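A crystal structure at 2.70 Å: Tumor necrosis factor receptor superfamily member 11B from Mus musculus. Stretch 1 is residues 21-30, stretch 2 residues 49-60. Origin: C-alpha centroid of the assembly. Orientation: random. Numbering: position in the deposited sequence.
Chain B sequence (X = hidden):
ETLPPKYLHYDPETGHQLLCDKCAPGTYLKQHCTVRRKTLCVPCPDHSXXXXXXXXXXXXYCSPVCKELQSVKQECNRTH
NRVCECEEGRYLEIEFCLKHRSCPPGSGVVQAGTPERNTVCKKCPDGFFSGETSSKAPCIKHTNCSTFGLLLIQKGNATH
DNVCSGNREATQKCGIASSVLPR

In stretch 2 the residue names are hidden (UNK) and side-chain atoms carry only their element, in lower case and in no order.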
ATOM      1  N   ASP B  21      43.263  -3.694   4.521  1.00 91.83           N
ATOM      2  CA  ASP B  21      42.776  -3.665   3.146  1.00 91.21           C
ATOM      3  C   ASP B  21      41.287  -3.968   3.021  1.00 87.38           C
ATOM      4  O   ASP B  21      40.753  -4.830   3.718  1.00 81.27           O
ATOM      5  CB  ASP B  21      43.570  -4.658   2.295  1.00 88.63           C
ATOM      6  CG  ASP B  21      45.030  -4.276   2.171  1.00 93.43           C
ATOM      7  OD1 ASP B  21      45.802  -4.567   3.109  1.00100.24           O
ATOM      8  OD2 ASP B  21      45.407  -3.686   1.136  1.00 94.33           O
ATOM      9  N   LYS B  22      40.628  -3.245   2.122  1.00 86.93           N
ATOM     10  CA  LYS B  22      39.247  -3.531   1.764  1.00 78.67           C
ATOM     11  C   LYS B  22      39.215  -4.760   0.865  1.00 75.31           C
ATOM     12  O   LYS B  22      40.257  -5.220   0.396  1.00 72.74           O
ATOM     13  CB  LYS B  22      38.625  -2.346   1.023  1.00 80.49           C
ATOM     14  CG  LYS B  22      38.537  -1.064   1.834  1.00 84.04           C
ATOM     15  CD  LYS B  22      37.757   0.001   1.078  1.00 89.40           C
ATOM     16  CE  LYS B  22      37.648   1.293   1.872  1.00 94.92           C
ATOM     17  NZ  LYS B  22      36.791   2.299   1.181  1.00 96.59           N
ATOM     18  N   CYS B  23      38.020  -5.288   0.624  1.00 80.40           N
ATOM     19  CA  CYS B  23      37.863  -6.424  -0.275  1.00 68.91           C
ATOM     20  C   CYS B  23      37.688  -5.951  -1.711  1.00 65.66           C
ATOM     21  O   CYS B  23      36.934  -5.019  -1.982  1.00 71.56           O
ATOM     22  CB  CYS B  23      36.675  -7.290   0.148  1.00 66.16           C
ATOM     23  SG  CYS B  23      37.016  -8.350   1.572  1.00 91.89           S
ATOM     24  N   ALA B  24      38.399  -6.599  -2.626  1.00 71.94           N
ATOM     25  CA  ALA B  24      38.350  -6.236  -4.036  1.00 68.89           C
ATOM     26  C   ALA B  24      37.026  -6.667  -4.651  1.00 70.32           C
ATOM     27  O   ALA B  24      36.311  -7.492  -4.083  1.00 64.69           O
ATOM     28  CB  ALA B  24      39.510  -6.878  -4.780  1.00 70.86           C
ATOM     29  N   PRO B  25      36.690  -6.102  -5.820  1.00 75.96           N
ATOM     30  CA  PRO B  25      35.485  -6.534  -6.531  1.00 68.12           C
ATOM     31  C   PRO B  25      35.540  -8.024  -6.842  1.00 70.96           C
ATOM     32  O   PRO B  25      36.618  -8.556  -7.107  1.00 72.35           O
ATOM     33  CB  PRO B  25      35.527  -5.713  -7.822  1.00 77.97           C
ATOM     34  CG  PRO B  25      36.366  -4.527  -7.496  1.00 74.11           C
ATOM     35  CD  PRO B  25      37.391  -5.017  -6.526  1.00 77.37           C
ATOM     36  N   GLY B  26      34.388  -8.687  -6.805  1.00 70.95           N
ATOM     37  CA  GLY B  26      34.325 -10.118  -7.024  1.00 68.57           C
ATOM     38  C   GLY B  26      34.405 -10.914  -5.736  1.00 64.51           C
ATOM     39  O   GLY B  26      34.289 -12.138  -5.754  1.00 64.36           O
ATOM     40  N   THR B  27      34.603 -10.224  -4.618  1.00 62.94           N
ATOM     41  CA  THR B  27      34.717 -10.889  -3.324  1.00 61.49           C
ATOM     42  C   THR B  27      33.933 -10.140  -2.254  1.00 63.26           C
ATOM     43  O   THR B  27      33.540  -8.990  -2.451  1.00 74.57           O
ATOM     44  CB  THR B  27      36.188 -10.985  -2.863  1.00 62.02           C
ATOM     45  OG1 THR B  27      36.664  -9.685  -2.493  1.00 62.38           O
ATOM     46  CG2 THR B  27      37.066 -11.548  -3.968  1.00 64.47           C
ATOM     47  N   TYR B  28      33.710 -10.802  -1.123  1.00 60.89           N
ATOM     48  CA  TYR B  28      33.074 -10.173   0.027  1.00 59.28           C
ATOM     49  C   TYR B  28      33.927 -10.402   1.269  1.00 58.19           C
ATOM     50  O   TYR B  28      34.707 -11.351   1.327  1.00 59.93           O
ATOM     51  CB  TYR B  28      31.668 -10.736   0.246  1.00 57.60           C
ATOM     52  CG  TYR B  28      31.648 -12.186   0.679  1.00 58.34           C
ATOM     53  CD1 TYR B  28      31.681 -12.528   2.026  1.00 56.28           C
ATOM     54  CD2 TYR B  28      31.597 -13.211  -0.257  1.00 63.25           C
ATOM     55  CE1 TYR B  28      31.665 -13.851   2.428  1.00 59.42           C
ATOM     56  CE2 TYR B  28      31.581 -14.537   0.137  1.00 63.05           C
ATOM     57  CZ  TYR B  28      31.615 -14.851   1.480  1.00 65.79           C
ATOM     58  OH  TYR B  28      31.599 -16.168   1.876  1.00 67.66           O
ATOM     59  N   LEU B  29      33.771  -9.529   2.257  1.00 61.88           N
ATOM     60  CA  LEU B  29      34.544  -9.616   3.491  1.00 65.28           C
ATOM     61  C   LEU B  29      33.974 -10.695   4.404  1.00 61.27           C
ATOM     62  O   LEU B  29      32.811 -10.634   4.795  1.00 59.35           O
ATOM     63  CB  LEU B  29      34.533  -8.263   4.205  1.00 63.46           C
ATOM     64  CG  LEU B  29      35.498  -8.082   5.378  1.00 71.16           C
ATOM     65  CD1 LEU B  29      35.677  -6.604   5.675  1.00 77.83           C
ATOM     66  CD2 LEU B  29      35.011  -8.811   6.622  1.00 78.15           C
ATOM     67  N   LYS B  30      34.794 -11.684   4.744  1.00 64.79           N
ATOM     68  CA  LYS B  30      34.351 -12.760   5.626  1.00 70.71           C
ATOM     69  C   LYS B  30      34.929 -12.616   7.035  1.00 71.06           C
ATOM     70  O   LYS B  30      34.292 -13.008   8.012  1.00 70.70           O
ATOM     71  CB  LYS B  30      34.715 -14.125   5.044  1.00 57.40           C
ATOM     72  CG  LYS B  30      33.964 -15.268   5.704  1.00 65.02           C
ATOM     73  CD  LYS B  30      34.196 -16.591   4.996  1.00 72.50           C
ATOM     74  CE  LYS B  30      33.206 -17.648   5.468  1.00 71.41           C
ATOM     75  NZ  LYS B  30      33.236 -17.845   6.944  1.00 70.26           N
ATOM     76  N   UNK B  49      27.442 -10.433  -6.890  1.00 67.42           N
ATOM     77  CA  UNK B  49      28.573  -9.679  -7.417  1.00 69.33           C
ATOM     78  C   UNK B  49      28.995  -8.528  -6.512  1.00 69.34           C
ATOM     79  O   UNK B  49      28.322  -8.201  -5.535  1.00 67.73           O
ATOM     80  o   UNK B  49      24.791  -4.614  -8.551  1.00 65.29           O
ATOM     81  c   UNK B  49      25.927  -8.067  -8.699  1.00 66.22           C
ATOM     82  c   UNK B  49      28.220  -9.117  -8.795  1.00 69.68           C
ATOM     83  c   UNK B  49      27.823  -6.627  -8.702  1.00 69.20           C
ATOM     84  c   UNK B  49      25.627  -5.705  -8.608  1.00 66.12           C
ATOM     85  c   UNK B  49      27.306  -7.915  -8.734  1.00 68.27           C
ATOM     86  c   UNK B  49      25.090  -6.972  -8.637  1.00 65.12           C
ATOM     87  c   UNK B  49      26.994  -5.526  -8.640  1.00 68.18           C
ATOM     88  N   UNK B  50      30.123  -7.919  -6.861  1.00 71.37           N
ATOM     89  CA  UNK B  50      30.614  -6.714  -6.206  1.00 71.86           C
ATOM     90  C   UNK B  50      31.426  -5.933  -7.235  1.00 74.11           C
ATOM     91  O   UNK B  50      32.249  -6.510  -7.945  1.00 75.94           O
ATOM     92  o   UNK B  50      30.658  -7.500  -3.903  1.00 70.48           O
ATOM     93  c   UNK B  50      31.487  -7.048  -4.979  1.00 72.49           C
ATOM     94  c   UNK B  50      32.261  -5.829  -4.524  1.00 73.73           C
ATOM     95  N   UNK B  51      31.193  -4.627  -7.322  1.00 74.20           N
ATOM     96  CA  UNK B  51      31.772  -3.824  -8.396  1.00 76.40           C
ATOM     97  C   UNK B  51      32.630  -2.663  -7.897  1.00 78.13           C
ATOM     98  O   UNK B  51      32.800  -1.667  -8.601  1.00 79.69           O
ATOM     99  c   UNK B  51      29.618  -2.494  -8.520  1.00 78.83           C
ATOM    100  c   UNK B  51      30.656  -3.282  -9.294  1.00 75.52           C
ATOM    101  o   UNK B  51      29.943  -1.999  -7.419  1.00 78.70           O
ATOM    102  o   UNK B  51      28.476  -2.369  -9.011  1.00 81.13           O
ATOM    103  N   UNK B  52      33.170  -2.790  -6.690  1.00 78.04           N
ATOM    104  CA  UNK B  52      34.033  -1.753  -6.132  1.00 79.81           C
ATOM    105  C   UNK B  52      34.692  -2.227  -4.844  1.00 79.76           C
ATOM    106  O   UNK B  52      34.330  -3.268  -4.299  1.00 79.06           O
ATOM    107  c   UNK B  52      33.229  -0.482  -5.857  1.00 79.04           C
ATOM    108  o   UNK B  52      32.232  -0.712  -4.876  1.00 76.38           O
ATOM    109  N   UNK B  53      35.663  -1.457  -4.364  1.00 81.72           N
ATOM    110  CA  UNK B  53      36.297  -1.740  -3.082  1.00 81.86           C
ATOM    111  C   UNK B  53      35.324  -1.380  -1.967  1.00 82.10           C
ATOM    112  O   UNK B  53      34.795  -0.270  -1.929  1.00 88.55           O
ATOM    113  c   UNK B  53      40.317  -2.272  -5.155  1.00 91.31           C
ATOM    114  c   UNK B  53      38.742  -0.691  -5.218  1.00 89.09           C
ATOM    115  c   UNK B  53      41.021  -4.114  -3.250  1.00 90.42           C
ATOM    116  c   UNK B  53      41.709  -4.050  -4.468  1.00 92.89           C
ATOM    117  c   UNK B  53      37.599  -0.952  -2.942  1.00 84.83           C
ATOM    118  c   UNK B  53      41.374  -3.138  -5.431  1.00 93.38           C
ATOM    119  c   UNK B  53      38.603  -1.290  -4.000  1.00 87.40           C
ATOM    120  n   UNK B  53      39.771  -1.274  -5.918  1.00 91.45           N
ATOM    121  c   UNK B  53      39.606  -2.312  -3.939  1.00 88.79           C
ATOM    122  c   UNK B  53      39.973  -3.256  -2.974  1.00 88.36           C
ATOM    123  N   UNK B  54      35.090  -2.322  -1.062  1.00 78.08           N
ATOM    124  CA  UNK B  54      34.016  -2.186  -0.090  1.00 75.92           C
ATOM    125  C   UNK B  54      34.370  -2.840   1.239  1.00 75.50           C
ATOM    126  O   UNK B  54      35.462  -3.382   1.408  1.00 77.13           O
ATOM    127  n   UNK B  54      32.141  -5.248  -0.220  1.00 71.52           N
ATOM    128  c   UNK B  54      33.734  -5.004  -1.693  1.00 74.91           C
ATOM    129  c   UNK B  54      32.491  -6.457  -0.618  1.00 72.04           C
ATOM    130  n   UNK B  54      33.457  -6.337  -1.512  1.00 74.06           N
ATOM    131  c   UNK B  54      32.899  -4.308  -0.883  1.00 73.31           C
ATOM    132  c   UNK B  54      32.754  -2.839  -0.646  1.00 73.54           C
ATOM    133  N   UNK B  55      33.430  -2.784   2.177  1.00 73.61           N
ATOM    134  CA  UNK B  55      33.600  -3.403   3.487  1.00 73.28           C
ATOM    135  C   UNK B  55      32.451  -4.361   3.807  1.00 71.07           C
ATOM    136  O   UNK B  55      32.482  -5.059   4.820  1.00 70.81           O
ATOM    137  c   UNK B  55      33.686  -2.327   4.589  1.00 73.96           C
ATOM    138  c   UNK B  55      34.033  -2.945   5.936  1.00 81.75           C
ATOM    139  o   UNK B  55      34.694  -1.369   4.244  1.00 82.86           O
ATOM    140  N   UNK B  56      31.441  -4.401   2.943  1.00 69.66           N
ATOM    141  CA  UNK B  56      30.281  -5.260   3.170  1.00 67.69           C
ATOM    142  C   UNK B  56      30.688  -6.717   3.344  1.00 68.12           C
ATOM    143  O   UNK B  56      31.593  -7.207   2.669  1.00 69.60           O
ATOM    144  o   UNK B  56      28.144  -5.957   2.245  1.00 64.74           O
ATOM    145  c   UNK B  56      29.281  -5.143   2.016  1.00 66.49           C
ATOM    146  N   UNK B  57      30.005  -7.407   4.251  1.00 67.04           N
ATOM    147  CA  UNK B  57      30.272  -8.817   4.500  1.00 67.58           C
ATOM    148  C   UNK B  57      29.361  -9.703   3.654  1.00 66.55           C
ATOM    149  O   UNK B  57      29.254 -10.903   3.895  1.00 66.79           O
ATOM    150  o   UNK B  57      27.954  -8.071   5.891  1.00 64.32           O
ATOM    151  c   UNK B  57      30.081  -9.142   5.982  1.00 67.37           C
ATOM    152  o   UNK B  57      28.212  -9.694   7.350  1.00 65.18           O
ATOM    153  c   UNK B  57      28.648  -8.956   6.440  1.00 65.42           C
ATOM    154  N   UNK B  58      28.705  -9.106   2.664  1.00 65.59           N
ATOM    155  CA  UNK B  58      27.812  -9.857   1.791  1.00 64.67           C
ATOM    156  C   UNK B  58      27.795  -9.255   0.390  1.00 64.76           C
ATOM    157  O   UNK B  58      27.831  -8.036   0.229  1.00 64.69           O
ATOM    158  o   UNK B  58      23.538 -12.181   2.322  1.00 77.96           O
ATOM    159  c   UNK B  58      26.402  -9.878   2.380  1.00 62.78           C
ATOM    160  c   UNK B  58      24.328 -11.285   2.687  1.00 73.29           C
ATOM    161  o   UNK B  58      24.198 -10.658   3.761  1.00 70.99           O
ATOM    162  c   UNK B  58      25.502 -10.948   1.789  1.00 65.34           C
ATOM    163  N   UNK B  59      27.750 -10.116  -0.622  1.00 65.13           N
ATOM    164  CA  UNK B  59      27.719  -9.669  -2.011  1.00 65.40           C
ATOM    165  C   UNK B  59      26.333  -9.166  -2.406  1.00 63.56           C
ATOM    166  O   UNK B  59      25.338  -9.476  -1.752  1.00 62.11           O
ATOM    167  c   UNK B  59      28.147 -10.799  -2.951  1.00 66.62           C
ATOM    168  s   UNK B  59      29.926 -11.121  -2.983  1.00 79.29           S
ATOM    169  N   UNK B  60      26.280  -8.392  -3.484  1.00 63.82           N
ATOM    170  CA  UNK B  60      25.025  -7.839  -3.978  1.00 62.36           C
ATOM    171  C   UNK B  60      24.363  -8.807  -4.951  1.00 61.97           C
ATOM    172  O   UNK B  60      25.000  -9.302  -5.880  1.00 63.29           O
ATOM    173  c   UNK B  60      26.003  -5.532  -3.775  1.00 63.84           C
ATOM    174  c   UNK B  60      23.924  -5.887  -5.117  1.00 61.69           C
ATOM    175  c   UNK B  60      25.250  -6.491  -4.686  1.00 63.08           C
TER

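Position 49 carries one carbon, then a six-carbon ring bearing one oxygen; it points away from stretch 1 and touches nothing there. It is Tyr49, whose backbone pairs with position 60 in both directions, N to O and O to N, at 2.9 Å each, closing the base of the loop.

Position 50 has one carbon carrying an oxygen and a carbon, directed toward stretch 1: Thr50. Its main chain does the bonding, with Gly26 N giving a weak hydrogen bond to Thr50 O (3.3 Å), while Pro25 CB lies 3.4 Å from the same Thr50 O.

Position 51 shows two carbons, the second with two oxygens, pointing away: Asp51, an exposed acid. Position 52 holds one carbon and one oxygen, also turned away. This is Ser52, which meets the proline through backbone, Ser52 N to Pro25 CG at 3.7 Å.

Position 53 bears fused five- and six-membered rings of eight carbons and one nitrogen beyond a single carbon. Ala24 CA and Pro25 CD sit over one face. Only Trp53 fits; Ala24 CA is 3.8 Å from the centroid of its six-membered ring, a CH-pi contact.

At position 54, one carbon leads to a five-membered ring of three carbons and two nitrogens. CA-to-CB points away, yet the ring end comes back to stretch 1, marking His54. Its NE2 donates to Thr27 O at 2.8 Å, and its backbone makes an antiparallel bridge: Cys23 N to His54 O, 3.3 Å, and, weakly, His54 N to Cys23 O, 3.4 Å.

Position 55, one carbon with an oxygen and a carbon, lies 4.0 Å from Leu29 CD1 through that carbon: Thr55. Position 56, one carbon and one oxygen, faces away. It is Ser56, and Leu29 N donates to Ser56 O at 3.2 Å.

Position 57 has two carbons, the second with two oxygens, its end leading away: Asp57. Its CA approaches Leu29 O at 3.1 Å. Position 58, three carbons ending in two oxygens, is Glu58; Ser56 OG donates to Glu58 O at 2.9 Å.

Position 59 is one carbon and one sulfur, the latter 3.7 Å from Tyr28 CB: Cys59, bonded covalently elsewhere in the structure. Position 60, one carbon carrying two carbons, is Val60, out of reach.

The rule here is backbone pairing reinforced by two rings. Trp53 covers the start of the type II turn, whereas His54 reaches its end at Thr27 O. Gly26 suits its backbone angles, where a CB would jam against the preceding carbonyl. Most polar side chains of stretch 2 turn away, leaving main-chain atoms to set the register.

Stretch 2, residues 49-60: YTDSWHTSDECV
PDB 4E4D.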